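Local coordinates for CMP/dCMP-type deaminase domain-containing protein (Aspergillus oryzae RIB40, PDB 7DRY) that probably catalyses the deamination step of riboflavin biosynthesis, as a zinc-dependent deaminase of the cytidine deaminase (CDA) fold, at residues A16-R27 against E169-N177. Numbering follows the deposited sequence.
With SO4 (sulfate ion), chain D.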
# COMPACT_ATOMS: atom_id res chain seq x y z
N ALA A 16 -4.77 -7.98 4.96
CA ALA A 16 -4.44 -7.34 6.22
C ALA A 16 -4.76 -8.23 7.41
O ALA A 16 -4.07 -8.18 8.43
CB ALA A 16 -5.21 -6.02 6.34
N GLU A 17 -5.81 -9.04 7.29
CA GLU A 17 -6.22 -9.91 8.39
C GLU A 17 -5.25 -11.05 8.63
O GLU A 17 -5.32 -11.69 9.69
CB GLU A 17 -7.64 -10.42 8.12
CG GLU A 17 -8.64 -9.27 8.13
CD GLU A 17 -9.99 -9.63 7.57
OE1 GLU A 17 -10.17 -10.79 7.16
OE2 GLU A 17 -10.86 -8.74 7.56
N LYS A 18 -4.33 -11.30 7.70
CA LYS A 18 -3.27 -12.26 7.92
C LYS A 18 -2.19 -11.72 8.84
O LYS A 18 -1.40 -12.50 9.37
CB LYS A 18 -2.66 -12.68 6.57
CG LYS A 18 -3.67 -13.33 5.60
CD LYS A 18 -2.95 -13.89 4.38
CE LYS A 18 -3.94 -14.34 3.30
NZ LYS A 18 -3.27 -15.04 2.16
N SER A 19 -2.14 -10.41 9.04
CA SER A 19 -1.10 -9.81 9.86
C SER A 19 -1.36 -10.10 11.33
O SER A 19 -2.51 -10.05 11.78
CB SER A 19 -1.09 -8.30 9.65
OG SER A 19 -0.09 -7.68 10.45
N PRO A 20 -0.32 -10.41 12.11
CA PRO A 20 -0.51 -10.65 13.54
C PRO A 20 -0.89 -9.37 14.25
O PRO A 20 -0.24 -8.33 14.07
CB PRO A 20 0.89 -11.13 13.99
CG PRO A 20 1.83 -10.53 12.99
CD PRO A 20 1.08 -10.55 11.68
N PRO A 21 -1.96 -9.39 15.05
CA PRO A 21 -2.29 -8.20 15.85
C PRO A 21 -1.22 -7.98 16.91
O PRO A 21 -0.85 -8.90 17.64
CB PRO A 21 -3.64 -8.56 16.48
CG PRO A 21 -4.20 -9.65 15.60
CD PRO A 21 -3.00 -10.42 15.14
N ARG A 22 -0.71 -6.76 16.96
CA ARG A 22 0.29 -6.36 17.93
C ARG A 22 -0.12 -5.02 18.51
O ARG A 22 -0.89 -4.27 17.89
CB ARG A 22 1.67 -6.23 17.27
CG ARG A 22 2.23 -7.53 16.71
CD ARG A 22 2.87 -8.37 17.81
NE ARG A 22 3.52 -9.56 17.28
CZ ARG A 22 2.94 -10.76 17.18
NH1 ARG A 22 3.61 -11.79 16.68
NH2 ARG A 22 1.68 -10.92 17.57
N PRO A 23 0.36 -4.68 19.71
CA PRO A 23 -0.03 -3.40 20.32
C PRO A 23 0.38 -2.18 19.51
O PRO A 23 -0.22 -1.11 19.70
CB PRO A 23 0.67 -3.42 21.68
CG PRO A 23 0.92 -4.86 21.95
CD PRO A 23 1.17 -5.50 20.62
N THR A 24 1.37 -2.29 18.63
CA THR A 24 1.93 -1.11 17.99
C THR A 24 1.99 -1.21 16.47
O THR A 24 2.64 -0.37 15.84
CB THR A 24 3.33 -0.82 18.53
OG1 THR A 24 4.22 -1.84 18.07
CG2 THR A 24 3.32 -0.81 20.05
N ASN A 25 1.38 -2.21 15.86
CA ASN A 25 1.40 -2.30 14.41
C ASN A 25 0.07 -1.84 13.82
O ASN A 25 -0.92 -1.60 14.52
CB ASN A 25 1.81 -3.70 13.93
CG ASN A 25 0.73 -4.75 14.13
OD1 ASN A 25 -0.26 -4.53 14.84
ND2 ASN A 25 0.92 -5.92 13.52
N PHE A 26 0.08 -1.65 12.51
CA PHE A 26 -1.11 -1.28 11.75
C PHE A 26 -1.27 -2.33 10.67
O PHE A 26 -0.45 -2.42 9.76
CB PHE A 26 -0.97 0.13 11.17
CG PHE A 26 -1.15 1.22 12.18
CD1 PHE A 26 -0.13 1.54 13.07
CD2 PHE A 26 -2.34 1.91 12.26
CE1 PHE A 26 -0.31 2.54 14.03
CE2 PHE A 26 -2.53 2.92 13.20
CZ PHE A 26 -1.51 3.23 14.09
N ARG A 27 -2.32 -3.13 10.80
CA ARG A 27 -2.53 -4.29 9.94
C ARG A 27 -3.14 -3.84 8.62
O ARG A 27 -4.30 -3.43 8.58
CB ARG A 27 -3.43 -5.30 10.65
CG ARG A 27 -2.80 -5.81 11.92
CD ARG A 27 -3.82 -6.47 12.80
NE ARG A 27 -4.16 -7.82 12.36
CZ ARG A 27 -5.40 -8.26 12.19
NH1 ARG A 27 -6.44 -7.46 12.37
NH2 ARG A 27 -5.60 -9.52 11.85
N GLU A 169 -10.76 -0.80 11.87
CA GLU A 169 -10.96 -1.85 12.88
C GLU A 169 -9.95 -2.97 12.72
O GLU A 169 -9.41 -3.47 13.70
CB GLU A 169 -12.38 -2.43 12.80
CG GLU A 169 -13.52 -1.44 13.07
CD GLU A 169 -13.76 -1.14 14.53
OE1 GLU A 169 -12.98 -1.61 15.39
OE2 GLU A 169 -14.75 -0.44 14.82
N VAL A 170 -9.70 -3.38 11.47
CA VAL A 170 -8.69 -4.41 11.23
C VAL A 170 -7.31 -3.86 11.55
O VAL A 170 -6.51 -4.52 12.24
CB VAL A 170 -8.79 -4.89 9.77
CG1 VAL A 170 -7.57 -5.74 9.40
CG2 VAL A 170 -10.11 -5.66 9.56
N ALA A 171 -7.02 -2.65 11.10
CA ALA A 171 -5.67 -2.10 11.23
C ALA A 171 -5.21 -2.06 12.68
O ALA A 171 -4.06 -2.41 12.98
CB ALA A 171 -5.61 -0.70 10.63
N VAL A 172 -6.06 -1.62 13.60
CA VAL A 172 -5.65 -1.39 14.99
C VAL A 172 -6.14 -2.50 15.93
O VAL A 172 -6.23 -2.28 17.15
CB VAL A 172 -6.03 0.01 15.50
CG1 VAL A 172 -5.44 1.08 14.59
CG2 VAL A 172 -7.55 0.15 15.61
N ALA A 173 -6.42 -3.69 15.40
CA ALA A 173 -6.99 -4.78 16.19
C ALA A 173 -6.15 -5.12 17.41
O ALA A 173 -6.70 -5.55 18.43
CB ALA A 173 -7.10 -6.02 15.31
N GLY A 174 -4.84 -4.97 17.32
CA GLY A 174 -3.99 -5.32 18.44
C GLY A 174 -3.79 -4.24 19.48
O GLY A 174 -3.10 -4.47 20.48
N HIS A 175 -4.39 -3.06 19.29
CA HIS A 175 -4.15 -1.93 20.17
C HIS A 175 -5.04 -1.97 21.40
O HIS A 175 -6.17 -2.46 21.36
CB HIS A 175 -4.42 -0.62 19.43
CG HIS A 175 -3.50 -0.38 18.28
ND1 HIS A 175 -3.38 0.85 17.66
CD2 HIS A 175 -2.65 -1.21 17.63
CE1 HIS A 175 -2.51 0.76 16.67
NE2 HIS A 175 -2.05 -0.48 16.63
N GLU A 176 -4.52 -1.39 22.48
CA GLU A 176 -5.22 -1.38 23.76
C GLU A 176 -6.59 -0.73 23.66
O GLU A 176 -7.60 -1.31 24.10
CB GLU A 176 -4.36 -0.64 24.79
CG GLU A 176 -3.10 -1.38 25.17
CD GLU A 176 -3.28 -2.24 26.40
OE1 GLU A 176 -2.31 -2.90 26.82
OE2 GLU A 176 -4.40 -2.25 26.95
N ASN A 177 -6.66 0.48 23.11
CA ASN A 177 -7.96 1.16 23.07
C ASN A 177 -8.41 1.33 21.63
O ASN A 177 -8.63 2.45 21.16
CB ASN A 177 -7.92 2.47 23.85
CG ASN A 177 -7.33 2.29 25.24
OD1 ASN A 177 -7.94 1.65 26.10
ND2 ASN A 177 -6.15 2.84 25.45
S SO4 D . -1.60 -18.09 3.48
O1 SO4 D . -0.59 -18.36 2.47
O2 SO4 D . -1.94 -19.32 4.18
O3 SO4 D . -2.80 -17.55 2.85
O4 SO4 D . -1.08 -17.11 4.44
O HOH W 1 -3.11 -3.95 15.27
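In this CDA-fold deaminase, the loop joining helix 5-16 to strand 29-36 is fastened to the C-terminal end of helix 164-171 and the type I turn, Val172 to His175, that follows it; Arg27 and His175 illustrate how N-H donors on both segments meet the other's carbonyl oxygens. Backbone N of Arg27 donates to Ala171 O at 2.9 Å, nearly straight (171°) and on a lone pair. The Arg27 side chain, bent at chi3 (79°), turns the guanidinium back so that NH1 bonds Val170 O at 2.9 Å, while Ala173 N meets that oxygen from the opposite face of its carbonyl plane. NE and NH2 of Arg27 converge side-on on Ser19 O, lying in the guanidinium plane, which fixes the group's rotation and pins its own loop. Water 1 accepts from Gly174 N and also lies 2.9 Å from Ala171 O. Near the zinc site, where the side chain of the zinc ligand His61 is about 6 Å from that of Phe26, the His175 edge meets the Phe26 face in a T-shaped pair, planes at 89°, with Val172 CG1 packed against CE2 of Phe26. ND1 of His175 is hydrogen-bonded to Glu181 OE2, and NE2 donates to Asn25 O at 2.6 Å, the oxygen lying slightly out of the imidazole plane.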